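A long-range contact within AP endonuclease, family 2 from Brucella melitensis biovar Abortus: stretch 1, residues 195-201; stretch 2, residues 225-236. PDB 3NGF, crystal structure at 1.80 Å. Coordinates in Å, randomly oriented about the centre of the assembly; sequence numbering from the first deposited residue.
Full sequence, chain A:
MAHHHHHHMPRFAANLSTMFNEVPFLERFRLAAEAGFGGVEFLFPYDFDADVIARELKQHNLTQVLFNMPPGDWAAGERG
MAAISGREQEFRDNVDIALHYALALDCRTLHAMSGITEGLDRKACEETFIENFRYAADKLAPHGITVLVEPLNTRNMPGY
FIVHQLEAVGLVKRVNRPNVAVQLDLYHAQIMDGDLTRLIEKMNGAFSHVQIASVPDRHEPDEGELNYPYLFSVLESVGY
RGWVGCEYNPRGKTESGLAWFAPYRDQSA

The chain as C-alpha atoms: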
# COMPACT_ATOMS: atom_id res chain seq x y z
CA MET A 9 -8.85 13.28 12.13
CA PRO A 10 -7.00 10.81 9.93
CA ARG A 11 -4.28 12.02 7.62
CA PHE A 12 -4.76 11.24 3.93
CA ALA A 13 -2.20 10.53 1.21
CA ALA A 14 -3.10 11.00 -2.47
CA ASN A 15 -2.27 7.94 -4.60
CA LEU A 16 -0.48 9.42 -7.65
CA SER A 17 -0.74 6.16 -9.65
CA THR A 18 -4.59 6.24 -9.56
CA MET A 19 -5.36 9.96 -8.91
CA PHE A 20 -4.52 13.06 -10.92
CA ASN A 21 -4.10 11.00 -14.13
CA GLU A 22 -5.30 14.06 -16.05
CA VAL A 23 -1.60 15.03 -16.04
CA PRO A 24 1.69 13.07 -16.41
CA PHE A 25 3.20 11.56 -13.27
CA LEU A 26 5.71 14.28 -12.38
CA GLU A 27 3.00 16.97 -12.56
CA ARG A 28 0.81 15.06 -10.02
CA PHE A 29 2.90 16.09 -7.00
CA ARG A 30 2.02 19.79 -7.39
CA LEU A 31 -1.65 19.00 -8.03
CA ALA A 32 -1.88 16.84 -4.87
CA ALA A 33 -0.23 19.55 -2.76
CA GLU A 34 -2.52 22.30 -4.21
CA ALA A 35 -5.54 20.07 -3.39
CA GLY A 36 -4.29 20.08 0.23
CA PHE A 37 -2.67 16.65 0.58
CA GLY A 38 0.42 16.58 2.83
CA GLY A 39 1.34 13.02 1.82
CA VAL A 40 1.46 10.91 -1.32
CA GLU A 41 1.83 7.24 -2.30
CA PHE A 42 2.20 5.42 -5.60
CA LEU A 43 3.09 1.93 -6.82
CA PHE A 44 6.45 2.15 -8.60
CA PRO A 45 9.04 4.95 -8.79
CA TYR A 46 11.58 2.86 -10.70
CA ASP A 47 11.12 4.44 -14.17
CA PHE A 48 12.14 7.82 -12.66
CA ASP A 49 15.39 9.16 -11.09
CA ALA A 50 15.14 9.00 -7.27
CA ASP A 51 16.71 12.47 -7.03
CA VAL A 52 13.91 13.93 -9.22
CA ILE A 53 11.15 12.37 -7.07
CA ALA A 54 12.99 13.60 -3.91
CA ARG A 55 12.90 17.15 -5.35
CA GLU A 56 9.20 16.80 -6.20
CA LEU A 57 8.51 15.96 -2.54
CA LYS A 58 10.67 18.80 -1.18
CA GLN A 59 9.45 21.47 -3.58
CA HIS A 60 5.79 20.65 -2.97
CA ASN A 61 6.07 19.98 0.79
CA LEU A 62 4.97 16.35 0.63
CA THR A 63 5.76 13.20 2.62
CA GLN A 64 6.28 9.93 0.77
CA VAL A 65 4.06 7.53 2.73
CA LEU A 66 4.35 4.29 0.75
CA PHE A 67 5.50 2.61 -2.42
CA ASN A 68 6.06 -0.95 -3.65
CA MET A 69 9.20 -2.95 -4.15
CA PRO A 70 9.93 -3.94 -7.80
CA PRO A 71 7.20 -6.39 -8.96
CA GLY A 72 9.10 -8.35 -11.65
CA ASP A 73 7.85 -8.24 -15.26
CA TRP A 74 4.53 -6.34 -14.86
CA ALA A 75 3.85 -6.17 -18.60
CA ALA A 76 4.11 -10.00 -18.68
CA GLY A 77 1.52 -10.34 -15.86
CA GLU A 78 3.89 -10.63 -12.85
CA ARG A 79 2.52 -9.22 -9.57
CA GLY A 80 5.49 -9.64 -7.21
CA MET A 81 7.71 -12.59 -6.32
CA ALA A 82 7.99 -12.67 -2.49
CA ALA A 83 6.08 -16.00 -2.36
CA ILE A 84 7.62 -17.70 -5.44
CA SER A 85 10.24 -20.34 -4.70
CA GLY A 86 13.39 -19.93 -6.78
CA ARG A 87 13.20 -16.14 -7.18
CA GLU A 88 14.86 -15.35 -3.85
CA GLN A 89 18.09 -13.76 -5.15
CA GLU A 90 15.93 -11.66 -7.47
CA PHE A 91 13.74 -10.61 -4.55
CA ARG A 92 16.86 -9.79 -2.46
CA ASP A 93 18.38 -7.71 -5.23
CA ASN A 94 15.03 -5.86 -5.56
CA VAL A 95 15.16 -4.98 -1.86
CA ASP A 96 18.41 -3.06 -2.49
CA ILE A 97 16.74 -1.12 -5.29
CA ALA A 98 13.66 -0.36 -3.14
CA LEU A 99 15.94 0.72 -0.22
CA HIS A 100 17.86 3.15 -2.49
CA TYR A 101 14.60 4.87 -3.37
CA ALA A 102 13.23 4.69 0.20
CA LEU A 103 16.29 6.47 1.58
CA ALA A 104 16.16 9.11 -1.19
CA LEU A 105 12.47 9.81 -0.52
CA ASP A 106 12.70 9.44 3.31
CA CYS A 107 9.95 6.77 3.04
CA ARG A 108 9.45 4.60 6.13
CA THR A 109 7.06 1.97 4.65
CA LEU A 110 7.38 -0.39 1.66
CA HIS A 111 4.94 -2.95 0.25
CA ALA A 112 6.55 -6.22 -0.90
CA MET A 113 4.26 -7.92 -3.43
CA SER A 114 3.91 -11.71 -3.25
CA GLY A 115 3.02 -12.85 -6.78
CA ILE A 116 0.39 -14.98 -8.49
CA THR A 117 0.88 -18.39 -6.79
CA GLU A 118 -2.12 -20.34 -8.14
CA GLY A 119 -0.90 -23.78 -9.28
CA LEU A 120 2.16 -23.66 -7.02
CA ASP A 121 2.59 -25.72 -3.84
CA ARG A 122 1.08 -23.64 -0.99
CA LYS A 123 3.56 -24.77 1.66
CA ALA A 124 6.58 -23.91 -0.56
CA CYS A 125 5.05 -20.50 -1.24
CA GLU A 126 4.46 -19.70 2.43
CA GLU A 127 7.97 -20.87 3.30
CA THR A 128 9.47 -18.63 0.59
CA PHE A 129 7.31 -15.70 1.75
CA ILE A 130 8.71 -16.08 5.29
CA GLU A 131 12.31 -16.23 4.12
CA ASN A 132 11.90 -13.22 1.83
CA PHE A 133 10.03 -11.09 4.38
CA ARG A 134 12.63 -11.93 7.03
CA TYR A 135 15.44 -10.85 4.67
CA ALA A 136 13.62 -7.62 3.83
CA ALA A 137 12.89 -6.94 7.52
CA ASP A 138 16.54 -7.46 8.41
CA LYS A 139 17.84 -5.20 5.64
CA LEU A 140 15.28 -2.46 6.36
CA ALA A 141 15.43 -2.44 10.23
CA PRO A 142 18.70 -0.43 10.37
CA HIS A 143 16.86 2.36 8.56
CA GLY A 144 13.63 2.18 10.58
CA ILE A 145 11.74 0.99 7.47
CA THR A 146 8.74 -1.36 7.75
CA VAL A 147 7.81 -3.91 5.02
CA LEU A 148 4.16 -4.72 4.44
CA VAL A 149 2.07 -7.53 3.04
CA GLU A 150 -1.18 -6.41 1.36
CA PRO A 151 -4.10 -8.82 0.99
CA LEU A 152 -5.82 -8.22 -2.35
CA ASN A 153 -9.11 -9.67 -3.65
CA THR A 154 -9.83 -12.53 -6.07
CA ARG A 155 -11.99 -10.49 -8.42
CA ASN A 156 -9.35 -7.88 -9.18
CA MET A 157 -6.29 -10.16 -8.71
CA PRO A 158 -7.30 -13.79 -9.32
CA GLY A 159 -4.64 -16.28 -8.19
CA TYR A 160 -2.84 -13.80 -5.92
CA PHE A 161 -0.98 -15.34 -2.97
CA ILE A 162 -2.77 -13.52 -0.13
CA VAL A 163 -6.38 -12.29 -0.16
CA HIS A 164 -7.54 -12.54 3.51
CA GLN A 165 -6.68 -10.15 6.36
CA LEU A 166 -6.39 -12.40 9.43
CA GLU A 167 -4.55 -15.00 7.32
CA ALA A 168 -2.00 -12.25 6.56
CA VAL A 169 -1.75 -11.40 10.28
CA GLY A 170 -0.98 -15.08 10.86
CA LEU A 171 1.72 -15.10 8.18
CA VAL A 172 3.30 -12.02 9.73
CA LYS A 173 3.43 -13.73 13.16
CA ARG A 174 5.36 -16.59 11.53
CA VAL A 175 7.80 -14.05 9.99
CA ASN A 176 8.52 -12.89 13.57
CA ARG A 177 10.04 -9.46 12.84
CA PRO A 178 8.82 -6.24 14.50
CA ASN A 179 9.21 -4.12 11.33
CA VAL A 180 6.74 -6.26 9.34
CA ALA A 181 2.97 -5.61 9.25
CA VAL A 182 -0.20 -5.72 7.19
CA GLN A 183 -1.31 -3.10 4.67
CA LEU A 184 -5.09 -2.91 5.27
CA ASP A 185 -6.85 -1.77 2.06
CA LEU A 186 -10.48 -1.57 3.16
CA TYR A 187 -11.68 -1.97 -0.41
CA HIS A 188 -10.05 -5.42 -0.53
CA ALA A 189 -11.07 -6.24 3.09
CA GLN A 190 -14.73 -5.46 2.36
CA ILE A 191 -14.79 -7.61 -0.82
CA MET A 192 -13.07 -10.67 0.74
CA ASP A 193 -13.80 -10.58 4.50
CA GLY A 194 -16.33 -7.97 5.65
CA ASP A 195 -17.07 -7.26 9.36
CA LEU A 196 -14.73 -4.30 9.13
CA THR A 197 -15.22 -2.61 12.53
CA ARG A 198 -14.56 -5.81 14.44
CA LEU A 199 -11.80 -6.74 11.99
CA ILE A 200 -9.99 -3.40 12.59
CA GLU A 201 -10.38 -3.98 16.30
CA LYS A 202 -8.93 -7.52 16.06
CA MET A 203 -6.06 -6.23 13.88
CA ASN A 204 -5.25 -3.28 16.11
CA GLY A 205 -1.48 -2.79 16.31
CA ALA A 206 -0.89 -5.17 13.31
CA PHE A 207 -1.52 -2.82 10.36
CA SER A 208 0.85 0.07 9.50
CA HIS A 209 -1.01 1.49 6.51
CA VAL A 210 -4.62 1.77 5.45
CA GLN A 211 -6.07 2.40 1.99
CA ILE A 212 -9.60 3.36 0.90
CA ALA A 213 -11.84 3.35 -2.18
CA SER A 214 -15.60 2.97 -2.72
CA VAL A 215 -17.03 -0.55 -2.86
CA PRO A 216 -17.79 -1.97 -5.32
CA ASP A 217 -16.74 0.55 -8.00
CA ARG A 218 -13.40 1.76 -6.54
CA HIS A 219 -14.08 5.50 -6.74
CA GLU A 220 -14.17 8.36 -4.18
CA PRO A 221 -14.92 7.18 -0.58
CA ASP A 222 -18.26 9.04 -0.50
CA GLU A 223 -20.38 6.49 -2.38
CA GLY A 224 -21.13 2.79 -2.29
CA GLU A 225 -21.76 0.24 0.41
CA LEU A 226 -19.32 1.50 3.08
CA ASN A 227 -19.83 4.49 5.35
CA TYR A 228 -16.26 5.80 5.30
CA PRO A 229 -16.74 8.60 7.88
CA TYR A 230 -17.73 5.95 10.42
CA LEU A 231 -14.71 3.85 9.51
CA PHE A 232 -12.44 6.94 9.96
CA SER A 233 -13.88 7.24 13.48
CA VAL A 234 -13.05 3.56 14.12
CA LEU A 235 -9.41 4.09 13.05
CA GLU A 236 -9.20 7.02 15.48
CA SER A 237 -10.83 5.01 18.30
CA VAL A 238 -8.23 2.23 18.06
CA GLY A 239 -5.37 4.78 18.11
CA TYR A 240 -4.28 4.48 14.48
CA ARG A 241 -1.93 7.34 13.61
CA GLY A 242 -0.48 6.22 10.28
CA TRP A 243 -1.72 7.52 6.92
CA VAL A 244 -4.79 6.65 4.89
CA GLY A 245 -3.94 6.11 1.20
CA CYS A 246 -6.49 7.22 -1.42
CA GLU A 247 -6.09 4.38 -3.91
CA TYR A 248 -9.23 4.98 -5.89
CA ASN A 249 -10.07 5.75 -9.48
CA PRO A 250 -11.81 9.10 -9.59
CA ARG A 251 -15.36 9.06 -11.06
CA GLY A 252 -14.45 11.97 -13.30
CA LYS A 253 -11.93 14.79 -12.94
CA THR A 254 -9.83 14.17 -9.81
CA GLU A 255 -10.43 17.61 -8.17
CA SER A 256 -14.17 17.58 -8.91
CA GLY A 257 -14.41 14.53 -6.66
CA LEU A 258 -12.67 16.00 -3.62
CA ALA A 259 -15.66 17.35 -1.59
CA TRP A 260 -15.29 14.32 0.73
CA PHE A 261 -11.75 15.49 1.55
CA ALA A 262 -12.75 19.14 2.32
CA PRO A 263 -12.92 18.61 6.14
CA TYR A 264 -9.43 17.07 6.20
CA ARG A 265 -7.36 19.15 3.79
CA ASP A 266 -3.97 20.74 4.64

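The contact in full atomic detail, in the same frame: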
# COMPACT_ATOMS: atom_id res chain seq x y z
N ASP A 195 -17.14 -7.46 7.89
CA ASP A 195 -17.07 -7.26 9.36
C ASP A 195 -15.94 -6.30 9.74
O ASP A 195 -15.12 -6.60 10.62
CB ASP A 195 -16.85 -8.62 10.07
CG ASP A 195 -17.27 -8.62 11.52
OD1 ASP A 195 -18.10 -7.79 11.96
OD2 ASP A 195 -16.80 -9.53 12.24
N LEU A 196 -15.92 -5.14 9.11
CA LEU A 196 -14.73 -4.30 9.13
C LEU A 196 -14.43 -3.65 10.47
O LEU A 196 -13.26 -3.53 10.84
CB LEU A 196 -14.80 -3.22 8.05
CG LEU A 196 -14.97 -3.68 6.60
CD1 LEU A 196 -14.99 -2.46 5.68
CD2 LEU A 196 -13.91 -4.69 6.14
N THR A 197 -15.45 -3.23 11.22
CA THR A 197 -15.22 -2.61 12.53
C THR A 197 -14.55 -3.57 13.49
O THR A 197 -13.49 -3.25 14.09
CB THR A 197 -16.51 -2.07 13.14
OG1 THR A 197 -17.06 -1.10 12.25
CG2 THR A 197 -16.24 -1.41 14.51
N ARG A 198 -15.11 -4.76 13.57
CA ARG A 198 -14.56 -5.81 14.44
C ARG A 198 -13.24 -6.36 13.91
O ARG A 198 -12.35 -6.71 14.70
CB ARG A 198 -15.62 -6.90 14.65
CG ARG A 198 -16.82 -6.40 15.44
CD ARG A 198 -16.50 -6.06 16.88
NE ARG A 198 -17.73 -5.74 17.60
CZ ARG A 198 -18.13 -4.53 17.96
NH1 ARG A 198 -17.38 -3.45 17.74
NH2 ARG A 198 -19.31 -4.39 18.56
N LEU A 199 -13.06 -6.33 12.58
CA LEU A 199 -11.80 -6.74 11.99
C LEU A 199 -10.66 -5.76 12.38
O LEU A 199 -9.58 -6.19 12.80
CB LEU A 199 -11.91 -6.76 10.49
CG LEU A 199 -10.73 -7.27 9.67
CD1 LEU A 199 -10.39 -8.71 10.04
CD2 LEU A 199 -11.02 -7.14 8.13
N ILE A 200 -10.93 -4.46 12.22
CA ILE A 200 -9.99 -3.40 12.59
C ILE A 200 -9.59 -3.52 14.04
O ILE A 200 -8.40 -3.44 14.37
CB ILE A 200 -10.55 -1.97 12.31
CG1 ILE A 200 -10.67 -1.75 10.79
CG2 ILE A 200 -9.65 -0.90 12.96
CD1 ILE A 200 -11.42 -0.47 10.36
N GLU A 201 -10.59 -3.78 14.88
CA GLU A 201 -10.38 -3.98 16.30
C GLU A 201 -9.51 -5.20 16.62
O GLU A 201 -8.60 -5.12 17.49
CB GLU A 201 -11.73 -4.00 17.03
CG GLU A 201 -12.36 -2.59 17.08
CD GLU A 201 -13.79 -2.57 17.54
OE1 GLU A 201 -14.41 -3.64 17.63
OE2 GLU A 201 -14.31 -1.47 17.84
N GLU A 225 -21.21 0.99 -0.71
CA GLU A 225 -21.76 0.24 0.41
C GLU A 225 -21.15 0.55 1.78
O GLU A 225 -21.78 0.26 2.80
CB GLU A 225 -21.77 -1.27 0.07
CG GLU A 225 -20.42 -1.95 0.07
CD GLU A 225 -20.44 -3.34 -0.56
OE1 GLU A 225 -20.90 -3.52 -1.70
OE2 GLU A 225 -19.95 -4.27 0.10
N LEU A 226 -19.97 1.17 1.81
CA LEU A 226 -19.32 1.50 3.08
C LEU A 226 -19.57 2.95 3.47
O LEU A 226 -19.58 3.83 2.63
CB LEU A 226 -17.82 1.24 3.03
CG LEU A 226 -17.32 -0.19 2.76
CD1 LEU A 226 -15.77 -0.21 2.77
CD2 LEU A 226 -17.89 -1.21 3.75
N ASN A 227 -19.77 3.17 4.76
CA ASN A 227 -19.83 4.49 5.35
C ASN A 227 -18.44 4.88 5.85
O ASN A 227 -18.07 4.60 6.99
CB ASN A 227 -20.86 4.47 6.49
CG ASN A 227 -21.00 5.80 7.20
OD1 ASN A 227 -20.44 6.80 6.79
ND2 ASN A 227 -21.73 5.79 8.29
N TYR A 228 -17.65 5.52 4.98
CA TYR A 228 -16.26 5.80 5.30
C TYR A 228 -16.06 6.76 6.48
O TYR A 228 -15.14 6.55 7.22
CB TYR A 228 -15.45 6.23 4.06
CG TYR A 228 -14.85 5.05 3.32
CD1 TYR A 228 -13.80 4.33 3.87
CD2 TYR A 228 -15.38 4.60 2.12
CE1 TYR A 228 -13.27 3.25 3.26
CE2 TYR A 228 -14.83 3.51 1.47
CZ TYR A 228 -13.77 2.84 2.04
OH TYR A 228 -13.19 1.75 1.44
N PRO A 229 -16.92 7.78 6.67
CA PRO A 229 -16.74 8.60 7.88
C PRO A 229 -16.80 7.81 9.19
O PRO A 229 -16.06 8.10 10.14
CB PRO A 229 -17.87 9.63 7.77
CG PRO A 229 -18.11 9.77 6.28
CD PRO A 229 -17.79 8.43 5.68
N TYR A 230 -17.67 6.81 9.25
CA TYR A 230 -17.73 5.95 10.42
C TYR A 230 -16.43 5.20 10.59
O TYR A 230 -15.90 5.09 11.71
CB TYR A 230 -18.87 4.94 10.33
CG TYR A 230 -18.87 3.98 11.50
CD1 TYR A 230 -19.32 4.38 12.73
CD2 TYR A 230 -18.40 2.67 11.37
CE1 TYR A 230 -19.34 3.52 13.79
CE2 TYR A 230 -18.40 1.80 12.44
CZ TYR A 230 -18.86 2.22 13.64
OH TYR A 230 -18.91 1.38 14.75
N LEU A 231 -15.93 4.66 9.48
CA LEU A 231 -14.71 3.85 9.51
C LEU A 231 -13.51 4.74 9.92
O LEU A 231 -12.64 4.29 10.65
CB LEU A 231 -14.48 3.18 8.16
CG LEU A 231 -15.44 2.01 7.83
CD1 LEU A 231 -15.28 1.59 6.37
CD2 LEU A 231 -15.21 0.82 8.75
N PHE A 232 -13.48 5.99 9.47
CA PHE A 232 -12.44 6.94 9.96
C PHE A 232 -12.50 7.08 11.47
O PHE A 232 -11.46 7.16 12.14
CB PHE A 232 -12.56 8.34 9.33
CG PHE A 232 -12.49 8.36 7.83
CD1 PHE A 232 -11.88 7.35 7.10
CD2 PHE A 232 -13.04 9.43 7.14
CE1 PHE A 232 -11.85 7.40 5.73
CE2 PHE A 232 -13.01 9.48 5.76
CZ PHE A 232 -12.41 8.47 5.06
N SER A 233 -13.71 7.06 12.04
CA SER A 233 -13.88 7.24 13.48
C SER A 233 -13.40 5.99 14.21
O SER A 233 -12.85 6.09 15.31
CB SER A 233 -15.33 7.61 13.86
OG SER A 233 -16.19 6.49 13.81
N VAL A 234 -13.53 4.83 13.55
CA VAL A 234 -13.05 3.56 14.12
C VAL A 234 -11.51 3.59 14.18
O VAL A 234 -10.92 3.22 15.21
CB VAL A 234 -13.55 2.33 13.31
CG1 VAL A 234 -12.97 1.02 13.84
CG2 VAL A 234 -15.12 2.25 13.30
N LEU A 235 -10.88 4.03 13.10
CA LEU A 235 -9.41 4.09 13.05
C LEU A 235 -8.91 4.96 14.19
O LEU A 235 -7.90 4.62 14.85
CB LEU A 235 -8.94 4.64 11.70
CG LEU A 235 -9.14 3.66 10.54
CD1 LEU A 235 -8.82 4.31 9.19
CD2 LEU A 235 -8.30 2.38 10.73
N GLU A 236 -9.59 6.08 14.41
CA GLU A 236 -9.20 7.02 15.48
C GLU A 236 -9.37 6.41 16.86
O GLU A 236 -8.49 6.57 17.73
CB GLU A 236 -10.00 8.31 15.39
CG GLU A 236 -9.59 9.20 14.22
CD GLU A 236 -8.17 9.74 14.34
OE1 GLU A 236 -7.80 10.26 15.42
OE2 GLU A 236 -7.43 9.66 13.33

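The two stretches meet as a pair of helices running in nearly the same direction, with 19° between their N-to-C directions and a closest approach of 10.2 Å between their axes. No hydrogen bond or salt bridge passes between them. The contact rests on side-chain packing, which buries 368 Å² summed over both sides, and at this axial separation the gap is filled by branched aliphatic side chains.

Asp 195 precedes the first helix at the N-cap position. Its side chain makes no capping bond and is out of reach of the other stretch, but its backbone O accepts the first helical hydrogen bond, from Leu 199 N at 2.9 Å. The packing begins with Leu 196, whose CA-to-CB bond points toward the second stretch. In its m,t rotamer it places CD1 3.7 Å from CD2 of Leu 226 and 4.1 Å from CD1 of Leu 231. Leu 226 lies in the loop ahead of the second helix and Leu 231 within it, so one methyl group of Leu 196 touches both segments. Leu 231 leaves its backbone sideways to stretch 1, yet its extended side chain brings both terminal methyls across; a long, flexible leucine suits such a position.

Thr 197 also points toward the partner helix, and Thr 197 CA lies 6.7 Å from Val 234 CA. The two short, β-branched side chains meet where the CA atoms are nearest, and Thr 197 CG2 packs 4.0 Å from Val 234 CG2. The hydroxyl also comes close to Tyr 230: Thr 197 OG1 lies 3.2 Å from Tyr 230 CE2, at the edge of the ring and near its plane. This is a close van der Waals approach to a ring carbon. Tyr 230 itself is exposed and starts out sideways, reaching stretch 1 through the end of its t rotamer, and the mixed character of threonine fits this partly exposed margin.

Arg 198 turns its CA-to-CB bond away and loses no area to the other stretch. Its NH1 instead donates a hydrogen bond to Glu 201 OE1 at 3.0 Å, part of a salt bridge that links residues one helical turn apart within stretch 1. Leu 199 is buried but out of reach of stretch 2, so its apolar side chain serves packing elsewhere in the structure.

Ile 200, one turn beyond Leu 196, gives up 69 Å², the largest area covered on any residue of the contact. It reaches three residues: Ile 200 CG2 lies 3.9 Å from Val 234 CG1 and 4.2 Å from Leu 235 CD2, and Ile 200 CD1 lies 4.3 Å from Leu 231 CD2 and also near Val 234 and Leu 235. Val 234 points toward stretch 1; its CG1 packs against both Thr 197 and Ile 200, and its CG2 against Thr 197. Leu 235 starts away but its end comes nearer. Glu 201, partly exposed, contributes little to the contact; its carboxylate is paired with Arg 198.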